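PDB 7P18: 3-oxosteroid 1-dehydrogenase from Sterolibacterium denitrificans, which probably catalyses the FAD-dependent 1,2-dehydrogenation of 3-oxosteroids to 3-oxo-Delta1-steroids, passing the electrons to an acceptor. Local coordinates for residues Thr5-Val10 / Thr261-Val266; Val33-Lys38 / Arg223-Trp228; Ile347-Lys352 / Trp384-Gly389. One frame throughout, in Å; residues are numbered along the deposited sequence.

Contact 1 of 3, residues Thr5-Val10 / Thr261-Val266; sequences TNTYDV and TARRGV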
loop_
_atom_site.group_PDB
_atom_site.type_symbol
_atom_site.label_atom_id
_atom_site.label_comp_id
_atom_site.label_asym_id
_atom_site.label_seq_id
_atom_site.Cartn_x
_atom_site.Cartn_y
_atom_site.Cartn_z
ATOM N N THR A 5 -25.093 10.288 25.210
ATOM C CA THR A 5 -23.865 11.057 24.850
ATOM C C THR A 5 -22.787 10.093 24.319
ATOM O O THR A 5 -21.762 10.543 23.756
ATOM C CB THR A 5 -23.408 11.897 26.052
ATOM O OG1 THR A 5 -22.694 11.058 26.959
ATOM C CG2 THR A 5 -24.553 12.566 26.789
ATOM N N ASN A 6 -23.028 8.797 24.505
ATOM C CA ASN A 6 -22.190 7.670 24.020
ATOM C C ASN A 6 -22.969 6.832 22.999
ATOM O O ASN A 6 -22.641 5.675 22.811
ATOM C CB ASN A 6 -21.738 6.868 25.226
ATOM C CG ASN A 6 -20.680 7.626 26.002
ATOM O OD1 ASN A 6 -19.932 8.419 25.420
ATOM N ND2 ASN A 6 -20.635 7.412 27.309
ATOM N N THR A 7 -23.990 7.430 22.395
ATOM C CA THR A 7 -24.837 6.801 21.354
ATOM C C THR A 7 -24.727 7.587 20.058
ATOM O O THR A 7 -24.920 8.827 20.080
ATOM C CB THR A 7 -26.297 6.688 21.797
ATOM O OG1 THR A 7 -26.288 6.046 23.067
ATOM C CG2 THR A 7 -27.122 5.863 20.840
ATOM N N TYR A 8 -24.421 6.869 18.975
ATOM C CA TYR A 8 -24.373 7.412 17.597
ATOM C C TYR A 8 -25.139 6.451 16.687
ATOM O O TYR A 8 -25.338 5.283 17.060
ATOM C CB TYR A 8 -22.910 7.595 17.173
ATOM C CG TYR A 8 -22.086 8.467 18.089
ATOM C CD1 TYR A 8 -21.518 7.965 19.250
ATOM C CD2 TYR A 8 -21.882 9.805 17.800
ATOM C CE1 TYR A 8 -20.769 8.769 20.094
ATOM C CE2 TYR A 8 -21.124 10.617 18.624
ATOM C CZ TYR A 8 -20.573 10.098 19.781
ATOM O OH TYR A 8 -19.822 10.900 20.585
ATOM N N ASP A 9 -25.520 6.917 15.501
ATOM C CA ASP A 9 -26.069 6.015 14.451
ATOM C C ASP A 9 -24.964 5.034 14.044
ATOM O O ASP A 9 -25.197 3.795 14.056
ATOM C CB ASP A 9 -26.614 6.838 13.284
ATOM C CG ASP A 9 -27.844 7.650 13.671
ATOM O OD1 ASP A 9 -28.523 7.205 14.604
ATOM O OD2 ASP A 9 -28.082 8.688 13.039
ATOM N N VAL A 10 -23.777 5.574 13.782
ATOM C CA VAL A 10 -22.647 4.792 13.197
ATOM C C VAL A 10 -21.379 5.025 14.041
ATOM O O VAL A 10 -21.004 6.193 14.250
ATOM C CB VAL A 10 -22.442 5.191 11.723
ATOM C CG1 VAL A 10 -21.243 4.486 11.127
ATOM C CG2 VAL A 10 -23.689 4.908 10.889
ATOM N N THR A 261 -22.803 2.968 22.055
ATOM C CA THR A 261 -23.949 2.363 21.339
ATOM C C THR A 261 -23.958 2.864 19.900
ATOM O O THR A 261 -23.829 4.086 19.703
ATOM C CB THR A 261 -25.274 2.667 22.062
ATOM O OG1 THR A 261 -25.191 2.026 23.337
ATOM C CG2 THR A 261 -26.486 2.143 21.329
ATOM N N ALA A 262 -24.147 1.935 18.959
ATOM C CA ALA A 262 -24.363 2.240 17.527
ATOM C C ALA A 262 -25.789 1.822 17.177
ATOM O O ALA A 262 -26.038 0.625 17.156
ATOM C CB ALA A 262 -23.353 1.501 16.660
ATOM N N ARG A 263 -26.672 2.785 16.955
ATOM C CA ARG A 263 -28.096 2.500 16.627
ATOM C C ARG A 263 -28.195 1.736 15.298
ATOM O O ARG A 263 -29.064 0.864 15.192
ATOM C CB ARG A 263 -28.900 3.787 16.486
ATOM C CG ARG A 263 -28.882 4.666 17.725
ATOM C CD ARG A 263 -30.007 5.670 17.677
ATOM N NE ARG A 263 -29.865 6.711 18.688
ATOM C CZ ARG A 263 -29.226 7.862 18.522
ATOM N NH1 ARG A 263 -28.596 8.145 17.393
ATOM N NH2 ARG A 263 -29.191 8.725 19.520
ATOM N N ARG A 264 -27.350 2.074 14.315
ATOM C CA ARG A 264 -27.515 1.633 12.901
ATOM C C ARG A 264 -26.374 0.700 12.481
ATOM O O ARG A 264 -26.658 -0.292 11.789
ATOM C CB ARG A 264 -27.666 2.859 12.006
ATOM C CG ARG A 264 -28.843 3.742 12.403
ATOM C CD ARG A 264 -30.142 3.102 11.973
ATOM N NE ARG A 264 -30.278 3.247 10.533
ATOM C CZ ARG A 264 -30.643 4.370 9.915
ATOM N NH1 ARG A 264 -30.923 5.466 10.612
ATOM N NH2 ARG A 264 -30.722 4.394 8.589
ATOM N N GLY A 265 -25.127 0.973 12.876
ATOM C CA GLY A 265 -24.048 0.066 12.458
ATOM C C GLY A 265 -22.689 0.414 13.014
ATOM O O GLY A 265 -22.438 1.576 13.340
ATOM N N VAL A 266 -21.864 -0.617 13.098
ATOM C CA VAL A 266 -20.423 -0.540 13.443
ATOM C C VAL A 266 -19.658 -0.912 12.184
ATOM O O VAL A 266 -19.895 -2.023 11.678
ATOM C CB VAL A 266 -20.076 -1.496 14.593
ATOM C CG1 VAL A 266 -18.573 -1.626 14.802
ATOM C CG2 VAL A 266 -20.796 -1.078 15.877
HETATM O O HOH W 1 -23.535 3.464 25.317
#
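Asp9 O takes two backbone N-H groups from consecutive residues. Arg264 N lies 2.8 Å from Asp9 O, on a lone pair in the carbonyl plane. Gly265 N lies 3.1 Å from Asp9 O and is tilted out of that plane. This double grip sits where both segments turn a corner. Before it, Thr7 pairs with Thr261 and Tyr8 with Ala262; after it, Val10 pairs with Gly265, so the parallel register slips by one residue in a beta bulge. Upstream of the slip, Thr261 N bonds to Asn6 O, Tyr8 N to Thr261 O and Arg263 N to Tyr8 O. The corner carries the two strands from a mixed sheet, in which strand 7-8 is an edge beside 256-262, into the parallel sheet of the FAD-binding Rossmann-type fold, where strands 10-13 and 265-268 are neighbours. On the face that carries Thr7 and Thr261, the Arg263 side chain, extended from CG to NE, crosses Thr7 at about a right angle. Its NH1 forms a salt bridge with Asp9 OD1 at 2.9 Å, the carboxylate oxygen being met from above the carboxylate plane, while OD1 itself stays near the guanidinium plane; the two planes are 62° apart. Thr7 CG2, anti to the backbone N, covers one face of this guanidinium toward its rim, 3.6 Å from Arg263 NE. Thr7 and Thr261 lie side by side, with Thr7 OG1 3.7 Å from Thr261 CB, and a water bonds to Thr261 OG1. The bent side chain of Arg264 rests its CG 3.9 Å from Asp9 CB, and its NH2 turns to Ile557 O.

Contact 2 of 3, residues Val33-Lys38 / Arg223-Trp228; sequences VLVVEK and RKVPLW. With FAD (flavin-adenine dinucleotide), chain C.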
loop_
_atom_site.group_PDB
_atom_site.type_symbol
_atom_site.label_atom_id
_atom_site.label_comp_id
_atom_site.label_asym_id
_atom_site.label_seq_id
_atom_site.Cartn_x
_atom_site.Cartn_y
_atom_site.Cartn_z
ATOM N N VAL A 33 -22.192 10.155 13.350
ATOM C CA VAL A 33 -20.970 9.311 13.238
ATOM C C VAL A 33 -19.992 9.641 14.370
ATOM O O VAL A 33 -19.792 10.836 14.648
ATOM C CB VAL A 33 -20.322 9.471 11.855
ATOM C CG1 VAL A 33 -19.136 8.545 11.683
ATOM C CG2 VAL A 33 -21.335 9.202 10.747
ATOM N N LEU A 34 -19.375 8.602 14.933
ATOM C CA LEU A 34 -18.118 8.720 15.718
ATOM C C LEU A 34 -17.031 7.855 15.073
ATOM O O LEU A 34 -17.319 6.683 14.738
ATOM C CB LEU A 34 -18.388 8.247 17.142
ATOM C CG LEU A 34 -17.156 8.112 18.038
ATOM C CD1 LEU A 34 -16.527 9.447 18.313
ATOM C CD2 LEU A 34 -17.490 7.384 19.337
ATOM N N VAL A 35 -15.820 8.400 14.959
ATOM C CA VAL A 35 -14.603 7.618 14.583
ATOM C C VAL A 35 -13.731 7.418 15.831
ATOM O O VAL A 35 -13.469 8.421 16.509
ATOM C CB VAL A 35 -13.826 8.304 13.461
ATOM C CG1 VAL A 35 -12.633 7.445 13.017
ATOM C CG2 VAL A 35 -14.751 8.617 12.287
ATOM N N VAL A 36 -13.321 6.190 16.120
ATOM C CA VAL A 36 -12.343 5.885 17.212
ATOM C C VAL A 36 -11.032 5.357 16.599
ATOM O O VAL A 36 -11.105 4.423 15.751
ATOM C CB VAL A 36 -12.922 4.924 18.265
ATOM C CG1 VAL A 36 -14.142 5.530 18.963
ATOM C CG2 VAL A 36 -13.231 3.547 17.736
ATOM N N GLU A 37 -9.895 5.912 17.043
ATOM C CA GLU A 37 -8.518 5.578 16.583
ATOM C C GLU A 37 -7.675 5.129 17.796
ATOM O O GLU A 37 -7.670 5.865 18.813
ATOM C CB GLU A 37 -7.904 6.785 15.863
ATOM C CG GLU A 37 -6.391 6.665 15.619
ATOM C CD GLU A 37 -5.942 5.461 14.837
ATOM O OE1 GLU A 37 -6.653 5.121 13.838
ATOM O OE2 GLU A 37 -4.886 4.868 15.208
ATOM N N LYS A 38 -7.053 3.953 17.691
ATOM C CA LYS A 38 -6.207 3.299 18.724
ATOM C C LYS A 38 -5.033 4.225 19.061
ATOM O O LYS A 38 -4.779 4.397 20.257
ATOM C CB LYS A 38 -5.750 1.921 18.243
ATOM C CG LYS A 38 -4.608 1.216 18.986
ATOM C CD LYS A 38 -4.470 -0.156 18.344
ATOM C CE LYS A 38 -3.305 -0.972 18.794
ATOM N NZ LYS A 38 -3.423 -2.356 18.318
ATOM N N ARG A 223 -17.480 18.651 8.526
ATOM C CA ARG A 223 -18.768 18.028 8.909
ATOM C C ARG A 223 -18.874 17.931 10.435
ATOM O O ARG A 223 -19.906 17.468 10.905
ATOM C CB ARG A 223 -18.896 16.639 8.266
ATOM C CG ARG A 223 -18.902 16.695 6.743
ATOM C CD ARG A 223 -18.508 15.389 6.082
ATOM N NE ARG A 223 -18.791 15.422 4.656
ATOM C CZ ARG A 223 -18.104 16.126 3.773
ATOM N NH1 ARG A 223 -17.050 16.840 4.138
ATOM N NH2 ARG A 223 -18.465 16.105 2.504
ATOM N N LYS A 224 -17.811 18.290 11.169
ATOM C CA LYS A 224 -17.754 18.213 12.649
ATOM C C LYS A 224 -17.997 16.784 13.111
ATOM O O LYS A 224 -18.662 16.588 14.130
ATOM C CB LYS A 224 -18.795 19.149 13.271
ATOM C CG LYS A 224 -18.668 20.609 12.855
ATOM C CD LYS A 224 -19.759 21.475 13.469
ATOM C CE LYS A 224 -19.829 22.863 12.866
ATOM N NZ LYS A 224 -18.801 23.761 13.446
ATOM N N VAL A 225 -17.446 15.804 12.403
ATOM C CA VAL A 225 -17.557 14.391 12.816
ATOM C C VAL A 225 -16.459 14.164 13.834
ATOM O O VAL A 225 -15.290 14.405 13.512
ATOM C CB VAL A 225 -17.408 13.441 11.614
ATOM C CG1 VAL A 225 -17.257 12.005 12.059
ATOM C CG2 VAL A 225 -18.560 13.602 10.639
ATOM N N PRO A 226 -16.794 13.733 15.074
ATOM C CA PRO A 226 -15.769 13.527 16.092
ATOM C C PRO A 226 -14.860 12.352 15.727
ATOM O O PRO A 226 -15.342 11.339 15.216
ATOM C CB PRO A 226 -16.560 13.272 17.381
ATOM C CG PRO A 226 -17.928 12.786 16.892
ATOM C CD PRO A 226 -18.147 13.518 15.592
ATOM N N LEU A 227 -13.577 12.514 16.028
ATOM C CA LEU A 227 -12.555 11.464 15.900
ATOM C C LEU A 227 -11.793 11.366 17.227
ATOM O O LEU A 227 -11.063 12.289 17.534
ATOM C CB LEU A 227 -11.628 11.848 14.755
ATOM C CG LEU A 227 -10.745 10.710 14.231
ATOM C CD1 LEU A 227 -10.250 11.000 12.830
ATOM C CD2 LEU A 227 -9.559 10.447 15.142
ATOM N N TRP A 228 -11.969 10.287 17.963
ATOM C CA TRP A 228 -11.294 10.101 19.272
ATOM C C TRP A 228 -9.972 9.365 19.069
ATOM O O TRP A 228 -10.003 8.169 18.743
ATOM C CB TRP A 228 -12.189 9.369 20.271
ATOM C CG TRP A 228 -13.419 10.127 20.663
ATOM C CD1 TRP A 228 -13.769 11.398 20.301
ATOM C CD2 TRP A 228 -14.477 9.644 21.505
ATOM N NE1 TRP A 228 -15.001 11.712 20.817
ATOM C CE2 TRP A 228 -15.456 10.662 21.562
ATOM C CE3 TRP A 228 -14.724 8.434 22.161
ATOM C CZ2 TRP A 228 -16.626 10.520 22.305
ATOM C CZ3 TRP A 228 -15.887 8.286 22.878
ATOM C CH2 TRP A 228 -16.828 9.315 22.937
HETATM P PA FAD C . -4.919 1.532 7.877
HETATM O O1A FAD C . -4.740 2.570 6.829
HETATM O O2A FAD C . -3.614 1.051 8.454
HETATM O O5B FAD C . -5.841 2.155 9.004
HETATM C C5B FAD C . -6.198 1.334 10.147
HETATM C C4B FAD C . -6.265 2.221 11.354
HETATM O O4B FAD C . -6.946 1.507 12.421
HETATM C C3B FAD C . -4.907 2.670 11.931
HETATM O O3B FAD C . -4.873 4.080 12.129
HETATM C C2B FAD C . -4.801 1.886 13.242
HETATM O O2B FAD C . -3.944 2.506 14.192
HETATM C C1B FAD C . -6.271 1.733 13.632
HETATM N N9A FAD C . -6.548 0.640 14.566
HETATM C C8A FAD C . -5.932 -0.573 14.679
HETATM N N7A FAD C . -6.379 -1.280 15.713
HETATM C C5A FAD C . -7.376 -0.490 16.270
HETATM C C6A FAD C . -8.237 -0.673 17.374
HETATM N N6A FAD C . -8.193 -1.726 18.198
HETATM N N1A FAD C . -9.110 0.320 17.649
HETATM C C2A FAD C . -9.124 1.395 16.855
HETATM N N3A FAD C . -8.317 1.712 15.838
HETATM C C4A FAD C . -7.475 0.695 15.579
HETATM N N1 FAD C . -2.181 0.617 -1.263
HETATM C C2 FAD C . -2.817 1.154 -2.329
HETATM O O2 FAD C . -3.890 0.675 -2.739
HETATM N N3 FAD C . -2.340 2.231 -2.961
HETATM C C4 FAD C . -1.056 2.694 -2.761
HETATM O O4 FAD C . -0.725 3.748 -3.295
HETATM C C4X FAD C . -0.324 2.146 -1.673
HETATM N N5 FAD C . 0.896 2.588 -1.421
HETATM C C5X FAD C . 1.539 2.086 -0.314
HETATM C C6 FAD C . 2.806 2.609 0.036
HETATM C C7 FAD C . 3.443 2.244 1.214
HETATM C C7M FAD C . 4.785 2.839 1.585
HETATM C C8 FAD C . 2.784 1.375 2.103
HETATM C C8M FAD C . 3.441 0.979 3.413
HETATM C C9 FAD C . 1.587 0.794 1.734
HETATM C C9A FAD C . 0.911 1.168 0.557
HETATM N N10 FAD C . -0.317 0.610 0.166
HETATM C C10 FAD C . -0.992 1.100 -0.945
HETATM C "C1'" FAD C . -1.042 -0.304 1.056
HETATM C "C2'" FAD C . -2.073 0.491 1.887
HETATM O "O2'" FAD C . -1.487 1.590 2.585
HETATM C "C3'" FAD C . -2.841 -0.390 2.887
HETATM O "O3'" FAD C . -3.157 -1.669 2.332
HETATM C "C4'" FAD C . -4.081 0.321 3.387
HETATM O "O4'" FAD C . -3.683 1.587 3.894
HETATM C "C5'" FAD C . -4.849 -0.444 4.444
HETATM O "O5'" FAD C . -5.917 0.425 4.868
HETATM P P FAD C . -6.783 0.058 6.150
HETATM O O1P FAD C . -7.714 1.189 6.244
HETATM O O2P FAD C . -7.234 -1.333 6.156
HETATM O O3P FAD C . -5.706 0.213 7.373
#
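Leu34 meets Trp228 with its methyl groups, across two strands that run parallel. From CB, chi1 of 172° sets CG anti to the backbone N, and the contacts with the indole are made by the two methyls beyond it. CD1 stands 3.6 Å from the centroid of the five-membered ring of Trp228 and only 9° off the ring normal, a CH-pi contact over the face; CD1 also touches Pro226 CG at 3.9 Å. CD2 reaches the six-membered ring, 4.0 Å from Trp228 CZ3. The two side chains cross at about a right angle. Between the backbones three bonds climb as a parallel ladder: Val35 N to Pro226 O, Trp228 N to Val35 O at 2.8 Å, and Glu37 N to Trp228 O. On the other face of this sheet Val35 CG1 lies 4.0 Å from Leu227 CG. Past the strand end, Glu37 bends at chi2 and its carboxylate takes both ribose hydroxyls of the FAD adenosine, FAD O3B donating to OE1 and FAD O2B to OE2, each at 2.7 Å. This is the acidic residue at the end of the second strand that is a hallmark of Rossmann-type dinucleotide folds. Ser15 OG and Ser39 OG also bond to OE1 and OE2 respectively and help to position the group. Strand 227-228 forms one edge of the parallel sheet, with 33-36 between it and 10-13; helix 17-28 packs through Ala23 on Val33 and Val35, whereas Leu260 of strand 256-262 touches both Leu34 and Trp228.

Contact 3 of 3, residues Ile347-Lys352 / Trp384-Gly389; sequences IVVNGK and WLIFDG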
loop_
_atom_site.group_PDB
_atom_site.type_symbol
_atom_site.label_atom_id
_atom_site.label_comp_id
_atom_site.label_asym_id
_atom_site.label_seq_id
_atom_site.Cartn_x
_atom_site.Cartn_y
_atom_site.Cartn_z
ATOM N N ILE A 347 19.955 -7.364 -10.027
ATOM C CA ILE A 347 19.392 -8.742 -10.082
ATOM C C ILE A 347 19.054 -9.188 -8.667
ATOM O O ILE A 347 19.676 -8.692 -7.726
ATOM C CB ILE A 347 20.316 -9.742 -10.799
ATOM C CG1 ILE A 347 21.706 -9.859 -10.176
ATOM C CG2 ILE A 347 20.387 -9.424 -12.286
ATOM C CD1 ILE A 347 22.432 -11.105 -10.664
ATOM N N VAL A 348 18.089 -10.096 -8.559
ATOM C CA VAL A 348 17.735 -10.729 -7.262
ATOM C C VAL A 348 18.148 -12.178 -7.324
ATOM O O VAL A 348 17.762 -12.869 -8.261
ATOM C CB VAL A 348 16.232 -10.542 -6.970
ATOM C CG1 VAL A 348 15.779 -11.398 -5.796
ATOM C CG2 VAL A 348 15.971 -9.055 -6.733
ATOM N N VAL A 349 18.859 -12.637 -6.288
ATOM C CA VAL A 349 19.329 -14.039 -6.207
ATOM C C VAL A 349 18.985 -14.616 -4.839
ATOM O O VAL A 349 18.836 -13.850 -3.864
ATOM C CB VAL A 349 20.844 -14.149 -6.482
ATOM C CG1 VAL A 349 21.155 -13.670 -7.894
ATOM C CG2 VAL A 349 21.656 -13.403 -5.420
ATOM N N ASN A 350 18.875 -15.941 -4.822
ATOM C CA ASN A 350 18.799 -16.780 -3.594
ATOM C C ASN A 350 20.225 -17.082 -3.120
ATOM O O ASN A 350 21.185 -16.510 -3.677
ATOM C CB ASN A 350 17.964 -18.049 -3.827
ATOM C CG ASN A 350 18.514 -18.973 -4.889
ATOM O OD1 ASN A 350 19.691 -18.907 -5.230
ATOM N ND2 ASN A 350 17.694 -19.876 -5.398
ATOM N N GLY A 351 20.366 -17.916 -2.091
ATOM C CA GLY A 351 21.666 -18.222 -1.473
ATOM C C GLY A 351 22.557 -19.039 -2.391
ATOM O O GLY A 351 23.780 -19.050 -2.163
ATOM N N LYS A 352 21.981 -19.698 -3.390
ATOM C CA LYS A 352 22.726 -20.425 -4.452
ATOM C C LYS A 352 23.194 -19.459 -5.547
ATOM O O LYS A 352 23.739 -19.947 -6.551
ATOM C CB LYS A 352 21.828 -21.527 -5.006
ATOM C CG LYS A 352 21.521 -22.618 -3.991
ATOM C CD LYS A 352 20.480 -23.616 -4.472
ATOM C CE LYS A 352 20.463 -24.883 -3.644
ATOM N NZ LYS A 352 19.546 -25.886 -4.231
ATOM N N TRP A 384 18.573 -11.538 -2.044
ATOM C CA TRP A 384 19.693 -10.579 -2.187
ATOM C C TRP A 384 19.521 -9.809 -3.485
ATOM O O TRP A 384 19.387 -10.450 -4.552
ATOM C CB TRP A 384 21.047 -11.287 -2.103
ATOM C CG TRP A 384 21.263 -11.823 -0.727
ATOM C CD1 TRP A 384 20.977 -13.088 -0.311
ATOM C CD2 TRP A 384 21.657 -11.084 0.436
ATOM N NE1 TRP A 384 21.212 -13.197 1.031
ATOM C CE2 TRP A 384 21.640 -11.993 1.513
ATOM C CE3 TRP A 384 22.077 -9.774 0.671
ATOM C CZ2 TRP A 384 21.992 -11.614 2.799
ATOM C CZ3 TRP A 384 22.404 -9.388 1.948
ATOM C CH2 TRP A 384 22.357 -10.301 2.999
ATOM N N LEU A 385 19.638 -8.495 -3.366
ATOM C CA LEU A 385 19.625 -7.600 -4.553
ATOM C C LEU A 385 21.060 -7.151 -4.819
ATOM O O LEU A 385 21.684 -6.679 -3.875
ATOM C CB LEU A 385 18.709 -6.424 -4.258
ATOM C CG LEU A 385 18.661 -5.389 -5.375
ATOM C CD1 LEU A 385 17.749 -5.896 -6.458
ATOM C CD2 LEU A 385 18.210 -4.058 -4.834
ATOM N N ILE A 386 21.535 -7.355 -6.043
ATOM C CA ILE A 386 22.950 -7.110 -6.477
ATOM C C ILE A 386 22.962 -6.056 -7.588
ATOM O O ILE A 386 22.138 -6.146 -8.521
ATOM C CB ILE A 386 23.582 -8.418 -6.965
ATOM C CG1 ILE A 386 23.322 -9.588 -6.008
ATOM C CG2 ILE A 386 25.069 -8.186 -7.241
ATOM C CD1 ILE A 386 24.046 -9.483 -4.681
ATOM N N PHE A 387 23.833 -5.052 -7.478
ATOM C CA PHE A 387 24.064 -4.075 -8.579
ATOM C C PHE A 387 25.496 -3.524 -8.480
ATOM O O PHE A 387 26.207 -3.831 -7.476
ATOM C CB PHE A 387 23.016 -2.965 -8.530
ATOM C CG PHE A 387 22.857 -2.236 -7.228
ATOM C CD1 PHE A 387 23.674 -1.159 -6.903
ATOM C CD2 PHE A 387 21.863 -2.610 -6.333
ATOM C CE1 PHE A 387 23.502 -0.457 -5.721
ATOM C CE2 PHE A 387 21.701 -1.911 -5.151
ATOM C CZ PHE A 387 22.525 -0.849 -4.836
ATOM N N ASP A 388 25.926 -2.758 -9.493
ATOM C CA ASP A 388 27.332 -2.279 -9.594
ATOM C C ASP A 388 27.411 -0.794 -9.296
ATOM O O ASP A 388 26.397 -0.157 -8.938
ATOM C CB ASP A 388 27.953 -2.668 -10.940
ATOM C CG ASP A 388 27.525 -1.833 -12.133
ATOM O OD1 ASP A 388 26.724 -0.916 -11.947
ATOM O OD2 ASP A 388 27.994 -2.156 -13.248
ATOM N N GLY A 389 28.610 -0.226 -9.456
ATOM C CA GLY A 389 28.825 1.198 -9.140
ATOM C C GLY A 389 28.129 2.162 -10.080
ATOM O O GLY A 389 27.879 3.298 -9.651
#
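Ile347-Val349 and Trp384-Ile386 run antiparallel, the axes of strands 347-349 and 384-387 approaching to 4.7 Å with 143° between their directions. Two hydrogen-bonded pairs bracket a non-hydrogen-bonded one. Ile347 and Ile386 exchange bonds both ways, Ile386 N lying 2.8 Å from Ile347 O; Val349 and Trp384 do the same, with Val349 N 2.8 Å from Trp384 O. Val348 and Leu385 face each other in the middle, where Val348 CA comes 3.2 Å from Trp384 O in a CA-H...O contact.

On this pair's face of the sheet, Val348 CG2 touches Leu385 CD1 at 3.6 Å, the two side chains crossing obliquely. The other face carries Ile347, Val349, Trp384 and Ile386. Ile347 CG1 lies between the backbone N and the carbonyl carbon (chi1 58°) and rests 4.0 Å from Ile386 CB. Val349 CG2 touches both Trp384 CB, at 4.0 Å, and Ile386 CG1. The Trp384 side chain crosses Val349 at about a right angle, and its indole meets Trp418 edge-to-face. Beyond the strand, Asp388 is the N-cap of helix 389-394. Strand 347-349 lies at the margin of an antiparallel sheet, joined to its long strand 486-502 through 383-387, with helices 423-430 and 434-450 against the face of Ile347 and Ile386, away from the FAD and steroid sites.

In the fold
Contacts 1 and 2 adjoin, their centres about 12 Å apart, and share the parallel sheet of the FAD-binding fold: Val10 O and Leu34 N, 3.0 Å apart, are probably hydrogen-bonded, which places strand 33-36 beside 10-13. Tyr8 of contact 1 packs on contact 2, its OH 3.6 Å from Trp228 CZ2 and its CE1 3.6 Å from Leu34 CD2. Contact 2 touches FAD directly, whereas in contact 1 the side chain of Val10 stays about 14 Å from the cofactor. Contact 3 lies on the opposite side of the chain's centre, in the antiparallel sheet that contains strand 486-502; its centre is about 47 Å from that of contact 2 and about 54 Å from that of contact 1.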